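Local coordinates for protein beta-N-acetylhexosaminidase (Bacteroides fragilis, PDB 4PYS) that probably removes terminal beta-linked N-acetylhexosamines from glycans by hydrolysis, as a family 20 glycoside hydrolase, and carries a bound zinc ion, at residues Leu409-Leu414 and Glu468-Tyr474; Asp447-Pro452 and Gly488-Ala494. All blocks are in the same frame, centred on the assembly; numbering follows the deposited sequence.

Contact 1: Leu409-Leu414 and Glu468-Tyr474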
loop_
_atom_site.group_PDB
_atom_site.type_symbol
_atom_site.label_atom_id
_atom_site.label_comp_id
_atom_site.label_asym_id
_atom_site.label_seq_id
_atom_site.Cartn_x
_atom_site.Cartn_y
_atom_site.Cartn_z
ATOM N N LEU A 409 -12.513 9.287 12.751
ATOM C CA LEU A 409 -12.683 7.837 12.772
ATOM C C LEU A 409 -14.128 7.417 12.487
ATOM O O LEU A 409 -14.364 6.374 11.848
ATOM C CB LEU A 409 -12.205 7.262 14.113
ATOM C CG LEU A 409 -12.062 5.738 14.191
ATOM C CD1 LEU A 409 -10.924 5.238 13.288
ATOM C CD2 LEU A 409 -11.812 5.312 15.633
ATOM N N GLU A 410 -15.090 8.219 12.946
ATOM C CA GLU A 410 -16.495 7.964 12.624
ATOM C C GLU A 410 -16.766 8.095 11.133
ATOM O O GLU A 410 -17.508 7.293 10.570
ATOM C CB GLU A 410 -17.440 8.899 13.406
ATOM C CG GLU A 410 -17.877 8.355 14.751
ATOM C CD GLU A 410 -18.990 9.176 15.408
ATOM O OE1 GLU A 410 -18.958 9.315 16.641
ATOM O OE2 GLU A 410 -19.890 9.668 14.693
ATOM N N ASP A 411 -16.182 9.105 10.486
ATOM C CA ASP A 411 -16.409 9.278 9.056
ATOM C C ASP A 411 -15.889 8.070 8.288
ATOM O O ASP A 411 -16.588 7.526 7.426
ATOM C CB ASP A 411 -15.731 10.560 8.527
ATOM C CG ASP A 411 -16.308 11.821 9.133
ATOM O OD1 ASP A 411 -17.556 11.939 9.227
ATOM O OD2 ASP A 411 -15.509 12.711 9.509
ATOM N N VAL A 412 -14.669 7.637 8.588
ATOM C CA VAL A 412 -14.114 6.532 7.809
ATOM C C VAL A 412 -14.894 5.247 8.097
ATOM O O VAL A 412 -15.233 4.504 7.179
ATOM C CB VAL A 412 -12.578 6.361 7.981
ATOM C CG1 VAL A 412 -12.183 6.306 9.429
ATOM C CG2 VAL A 412 -12.090 5.112 7.239
ATOM N N TYR A 413 -15.241 5.011 9.357
ATOM C CA TYR A 413 -15.940 3.769 9.689
ATOM C C TYR A 413 -17.367 3.704 9.146
ATOM O O TYR A 413 -17.806 2.657 8.653
ATOM C CB TYR A 413 -15.941 3.545 11.209
ATOM C CG TYR A 413 -16.284 2.109 11.569
ATOM C CD1 TYR A 413 -15.331 1.107 11.463
ATOM C CD2 TYR A 413 -17.554 1.765 12.003
ATOM C CE1 TYR A 413 -15.632 -0.210 11.774
ATOM C CE2 TYR A 413 -17.865 0.439 12.322
ATOM C CZ TYR A 413 -16.901 -0.531 12.204
ATOM O OH TYR A 413 -17.193 -1.851 12.513
ATOM N N LEU A 414 -18.082 4.822 9.202
ATOM C CA LEU A 414 -19.517 4.808 8.930
ATOM C C LEU A 414 -19.887 5.243 7.514
ATOM O O LEU A 414 -20.973 4.919 7.050
ATOM C CB LEU A 414 -20.256 5.727 9.910
ATOM C CG LEU A 414 -20.171 5.391 11.393
ATOM C CD1 LEU A 414 -20.872 6.495 12.189
ATOM C CD2 LEU A 414 -20.805 4.039 11.653
ATOM N N GLU A 468 -20.907 -4.996 12.934
ATOM C CA GLU A 468 -20.000 -4.491 13.953
ATOM C C GLU A 468 -20.188 -2.982 14.003
ATOM O O GLU A 468 -19.776 -2.273 13.080
ATOM C CB GLU A 468 -18.549 -4.818 13.595
ATOM C CG GLU A 468 -17.563 -4.337 14.670
ATOM C CD GLU A 468 -16.119 -4.519 14.251
ATOM O OE1 GLU A 468 -15.879 -4.850 13.067
ATOM O OE2 GLU A 468 -15.224 -4.310 15.094
ATOM N N ASN A 469 -20.811 -2.474 15.060
ATOM C CA ASN A 469 -21.101 -1.042 15.086
ATOM C C ASN A 469 -19.886 -0.240 15.544
ATOM O O ASN A 469 -18.856 -0.819 15.923
ATOM C CB ASN A 469 -22.370 -0.721 15.901
ATOM C CG ASN A 469 -22.273 -1.168 17.348
ATOM O OD1 ASN A 469 -21.211 -1.090 17.961
ATOM N ND2 ASN A 469 -23.380 -1.647 17.900
ATOM N N PHE A 470 -19.983 1.080 15.452
ATOM C CA PHE A 470 -18.825 1.916 15.712
ATOM C C PHE A 470 -18.418 1.802 17.168
ATOM O O PHE A 470 -17.229 1.850 17.491
ATOM C CB PHE A 470 -19.105 3.389 15.394
ATOM C CG PHE A 470 -17.942 4.287 15.725
ATOM C CD1 PHE A 470 -16.862 4.383 14.855
ATOM C CD2 PHE A 470 -17.896 4.967 16.933
ATOM C CE1 PHE A 470 -15.764 5.195 15.170
ATOM C CE2 PHE A 470 -16.817 5.775 17.261
ATOM C CZ PHE A 470 -15.746 5.883 16.374
ATOM N N ASP A 471 -19.403 1.691 18.054
ATOM C CA ASP A 471 -19.094 1.651 19.477
ATOM C C ASP A 471 -18.256 0.412 19.773
ATOM O O ASP A 471 -17.283 0.482 20.527
ATOM C CB ASP A 471 -20.362 1.643 20.329
ATOM C CG ASP A 471 -21.170 2.911 20.191
ATOM O OD1 ASP A 471 -20.581 3.999 20.008
ATOM O OD2 ASP A 471 -22.411 2.816 20.273
ATOM N N GLU A 472 -18.614 -0.722 19.170
ATOM C CA GLU A 472 -17.827 -1.936 19.378
ATOM C C GLU A 472 -16.434 -1.829 18.771
ATOM O O GLU A 472 -15.435 -2.211 19.400
ATOM C CB GLU A 472 -18.534 -3.169 18.805
ATOM C CG GLU A 472 -17.689 -4.428 18.954
ATOM C CD GLU A 472 -18.403 -5.692 18.506
ATOM O OE1 GLU A 472 -19.415 -5.578 17.782
ATOM O OE2 GLU A 472 -17.952 -6.796 18.883
ATOM N N PHE A 473 -16.370 -1.316 17.547
ATOM C CA PHE A 473 -15.097 -1.155 16.865
ATOM C C PHE A 473 -14.176 -0.191 17.614
ATOM O O PHE A 473 -12.999 -0.480 17.819
ATOM C CB PHE A 473 -15.321 -0.643 15.456
ATOM C CG PHE A 473 -14.057 -0.213 14.797
ATOM C CD1 PHE A 473 -13.159 -1.165 14.341
ATOM C CD2 PHE A 473 -13.752 1.135 14.670
ATOM C CE1 PHE A 473 -11.959 -0.769 13.748
ATOM C CE2 PHE A 473 -12.567 1.532 14.077
ATOM C CZ PHE A 473 -11.677 0.574 13.627
ATOM N N TYR A 474 -14.711 0.951 18.027
ATOM C CA TYR A 474 -13.910 1.942 18.748
ATOM C C TYR A 474 -13.414 1.380 20.090
ATOM O O TYR A 474 -12.290 1.662 20.522
ATOM C CB TYR A 474 -14.744 3.213 18.936
ATOM C CG TYR A 474 -14.021 4.353 19.615
ATOM C CD1 TYR A 474 -12.726 4.704 19.246
ATOM C CD2 TYR A 474 -14.650 5.095 20.595
ATOM C CE1 TYR A 474 -12.069 5.771 19.872
ATOM C CE2 TYR A 474 -14.010 6.152 21.220
ATOM C CZ TYR A 474 -12.721 6.483 20.850
ATOM O OH TYR A 474 -12.089 7.536 21.479
#
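Tyr413 lays its ring over that of Phe473 in an offset stack, with centroids 4.4 Å apart, planes 14° from parallel and Tyr413 CE1 3.4 Å from Phe473 CG. Phe470 completes the aromatic cluster by directing its edge toward the face of Tyr413 in an offset edge-to-face pair, centroids 6.0 Å apart and planes at 66°. The segments of helix 409-415 and helix 470-486 cross steeply, at 117° with axes 11.1 Å apart, a separation bridged by large side chains. Phe470 acts as a knob in a hole formed by Leu409, Glu410, Tyr413 and Leu414; Glu410 CG lies 3.7 Å from the centroid of the Phe470 ring, over its face, in a CH-pi contact. Leu409 extends the apolar seam, its CD1 4.1 Å from Phe473 CE2 and its CD2 3.8 Å from Tyr474 CD1. Ala456 of helix 453-462 meets both Leu409 and Phe473, so three helices pack together on the outside of the (beta/alpha)8 barrel expected of family 20. At the far end of its ring, Tyr413 OH donates to Glu468 O at 2.7 Å, just before Asn469 caps the second helix by accepting from Glu472 N through OD1 at 2.9 Å. The carboxylate of Glu468 turns instead to Lys476. Tyr413 thus combines ring stacking with a polar tie to the backbone, fixing its phenol at the start of helix 470-486.

Contact 2: Asp447-Pro452 and Gly488-Ala494; sequences DRRVFP and GYSFGPA
Phe451 (chi1 m) forms the apolar centre with Tyr489 and Phe491, both also m, which approach its ring from the same side. Tyr489 CB sits over one face of the Phe451 ring, 3.8 Å from the centroid, and the two rings are oblique at 36°, centroids 5.2 Å apart. The Phe491 ring is slid aside, its centroid 5.4 Å from that of Phe451, its own face receiving Phe451 CB 4.1 Å from the centroid. Pro452, after a cis peptide bond, puts CB 3.7 Å from Phe491 CE2 and CG 3.7 Å from Ala494 CB. Residues 447-450 form a short helix that Phe451 leaves at phi/psi -105/141, while 489-491 run extended after the Schellman motif at Gly488 (108/9). This loop between helices 470-486 and 496-499 packs on the turn after helix 447-450, which follows the last strand, 428-435, of the family 20 (beta/alpha)8 barrel; Met155 of helix 146-158 touches Phe451 and Tyr489. CA atoms pair Phe451 with Phe491 at 4.9 Å and Arg448 with Gly492 at 3.7 Å; a CB on Gly492 would clash with Arg448 O, which instead accepts a CA-H...O contact from Gly492 CA at 3.4 Å. Gly492 N donates to Phe451 O at 2.8 Å. A water lies 2.8 Å from both Arg448 O and Pro493 O, placed to bridge them. At the other edge, Ser490 N makes a weak 3.3 Å hydrogen bond to Asp447 OD2; this carboxylate also pairs with Lys151 and Tyr152.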
loop_
_atom_site.group_PDB
_atom_site.type_symbol
_atom_site.label_atom_id
_atom_site.label_comp_id
_atom_site.label_asym_id
_atom_site.label_seq_id
_atom_site.Cartn_x
_atom_site.Cartn_y
_atom_site.Cartn_z
ATOM N N ASP A 447 2.734 9.237 11.970
ATOM C CA ASP A 447 1.874 8.364 12.782
ATOM C C ASP A 447 0.588 9.041 13.272
ATOM O O ASP A 447 -0.461 8.403 13.326
ATOM C CB ASP A 447 2.637 7.818 13.997
ATOM C CG ASP A 447 3.585 6.691 13.639
ATOM O OD1 ASP A 447 3.529 6.198 12.492
ATOM O OD2 ASP A 447 4.394 6.303 14.511
ATOM N N ARG A 448 0.657 10.324 13.623
ATOM C CA ARG A 448 -0.523 10.982 14.200
ATOM C C ARG A 448 -1.624 11.164 13.162
ATOM O O ARG A 448 -2.789 11.377 13.505
ATOM C CB ARG A 448 -0.151 12.323 14.833
ATOM C CG ARG A 448 0.130 13.425 13.831
ATOM C CD ARG A 448 0.747 14.621 14.515
ATOM N NE ARG A 448 2.192 14.470 14.686
ATOM C CZ ARG A 448 3.002 15.453 15.058
ATOM N NH1 ARG A 448 2.504 16.653 15.315
ATOM N NH2 ARG A 448 4.309 15.241 15.169
ATOM N N ARG A 449 -1.259 11.049 11.884
ATOM C CA ARG A 449 -2.230 11.064 10.791
ATOM C C ARG A 449 -2.724 9.652 10.468
ATOM O O ARG A 449 -3.912 9.420 10.216
ATOM C CB ARG A 449 -1.567 11.655 9.532
ATOM C CG ARG A 449 -1.387 13.163 9.567
ATOM C CD ARG A 449 -0.210 13.585 8.673
ATOM N NE ARG A 449 -0.176 15.037 8.527
ATOM C CZ ARG A 449 0.235 15.875 9.471
ATOM N NH1 ARG A 449 0.677 15.414 10.638
ATOM N NH2 ARG A 449 0.211 17.181 9.246
ATOM N N VAL A 450 -1.801 8.702 10.465
ATOM C CA VAL A 450 -2.119 7.337 10.068
ATOM C C VAL A 450 -2.990 6.609 11.099
ATOM O O VAL A 450 -3.976 5.962 10.728
ATOM C CB VAL A 450 -0.841 6.551 9.786
ATOM C CG1 VAL A 450 -1.156 5.075 9.547
ATOM C CG2 VAL A 450 -0.126 7.150 8.559
ATOM N N PHE A 451 -2.634 6.728 12.381
ATOM C CA PHE A 451 -3.376 6.057 13.467
ATOM C C PHE A 451 -4.240 7.029 14.246
ATOM O O PHE A 451 -3.785 8.119 14.578
ATOM C CB PHE A 451 -2.389 5.411 14.446
ATOM C CG PHE A 451 -1.699 4.203 13.884
ATOM C CD1 PHE A 451 -0.520 4.337 13.168
ATOM C CD2 PHE A 451 -2.248 2.938 14.054
ATOM C CE1 PHE A 451 0.110 3.221 12.631
ATOM C CE2 PHE A 451 -1.626 1.819 13.523
ATOM C CZ PHE A 451 -0.446 1.972 12.815
ATOM N N PRO A 452 -5.459 6.610 14.635
ATOM C CA PRO A 452 -6.025 5.266 14.495
ATOM C C PRO A 452 -6.853 5.046 13.239
ATOM O O PRO A 452 -7.382 3.963 13.091
ATOM C CB PRO A 452 -6.970 5.169 15.710
ATOM C CG PRO A 452 -7.448 6.582 15.887
ATOM C CD PRO A 452 -6.254 7.459 15.547
ATOM N N GLY A 488 5.561 0.472 18.136
ATOM C CA GLY A 488 6.201 1.662 17.594
ATOM C C GLY A 488 5.272 2.648 16.899
ATOM O O GLY A 488 5.745 3.610 16.287
ATOM N N TYR A 489 3.965 2.435 17.004
ATOM C CA TYR A 489 3.008 3.285 16.294
ATOM C C TYR A 489 2.251 4.220 17.233
ATOM O O TYR A 489 1.344 3.788 17.945
ATOM C CB TYR A 489 2.041 2.427 15.491
ATOM C CG TYR A 489 2.799 1.508 14.563
ATOM C CD1 TYR A 489 3.323 1.986 13.366
ATOM C CD2 TYR A 489 3.040 0.186 14.908
ATOM C CE1 TYR A 489 4.049 1.153 12.519
ATOM C CE2 TYR A 489 3.764 -0.653 14.067
ATOM C CZ TYR A 489 4.261 -0.157 12.875
ATOM O OH TYR A 489 4.993 -0.985 12.039
ATOM N N SER A 490 2.618 5.500 17.204
ATOM C CA SER A 490 1.947 6.525 18.010
ATOM C C SER A 490 0.566 6.821 17.437
ATOM O O SER A 490 0.388 6.812 16.226
ATOM C CB SER A 490 2.772 7.816 18.027
ATOM O OG SER A 490 4.079 7.593 18.517
ATOM N N PHE A 491 -0.409 7.082 18.303
ATOM C CA PHE A 491 -1.757 7.421 17.857
ATOM C C PHE A 491 -2.007 8.923 17.814
ATOM O O PHE A 491 -1.609 9.641 18.725
ATOM C CB PHE A 491 -2.784 6.789 18.789
ATOM C CG PHE A 491 -3.088 5.349 18.466
ATOM C CD1 PHE A 491 -2.059 4.454 18.190
ATOM C CD2 PHE A 491 -4.390 4.893 18.462
ATOM C CE1 PHE A 491 -2.336 3.129 17.892
ATOM C CE2 PHE A 491 -4.673 3.562 18.170
ATOM C CZ PHE A 491 -3.649 2.691 17.888
ATOM N N GLY A 492 -2.687 9.392 16.770
ATOM C CA GLY A 492 -3.225 10.748 16.786
ATOM C C GLY A 492 -4.645 10.716 17.344
ATOM O O GLY A 492 -5.074 9.672 17.845
ATOM N N PRO A 493 -5.388 11.840 17.243
ATOM C CA PRO A 493 -6.763 11.867 17.771
ATOM C C PRO A 493 -7.708 11.008 16.931
ATOM O O PRO A 493 -7.506 10.845 15.721
ATOM C CB PRO A 493 -7.145 13.360 17.709
ATOM C CG PRO A 493 -6.304 13.916 16.590
ATOM C CD PRO A 493 -4.997 13.128 16.631
ATOM N N ALA A 494 -8.711 10.424 17.578
ATOM C CA ALA A 494 -9.636 9.521 16.889
ATOM C C ALA A 494 -10.883 10.262 16.433
ATOM O O ALA A 494 -11.338 10.120 15.293
ATOM C CB ALA A 494 -10.029 8.365 17.811
HETATM O O HOH W 1 -5.529 10.831 13.672
#

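From the N terminus the segments come in the order 409-414, 447-452, 468-474 and 488-494, so the two contacts cross. Contact 1 closes a loop of 53 residues that includes strand 428-435 of the catalytic-domain sheet and helix 453-462; contact 2 opens within it and closes 35 residues, largely helical, after helix 470-486 has run its length. Helix 470-486 therefore starts in contact 1 and leads into contact 2. The contacts, with centres 16 Å apart, also meet directly: Leu409 N lies 2.9 Å from Ala494 O, a probable hydrogen bond, and Tyr474 CE1 packs 3.9 Å from Ala494 CB. Together they tie helix 409-415 and the short helix 447-450 to the C-terminal part of the chain.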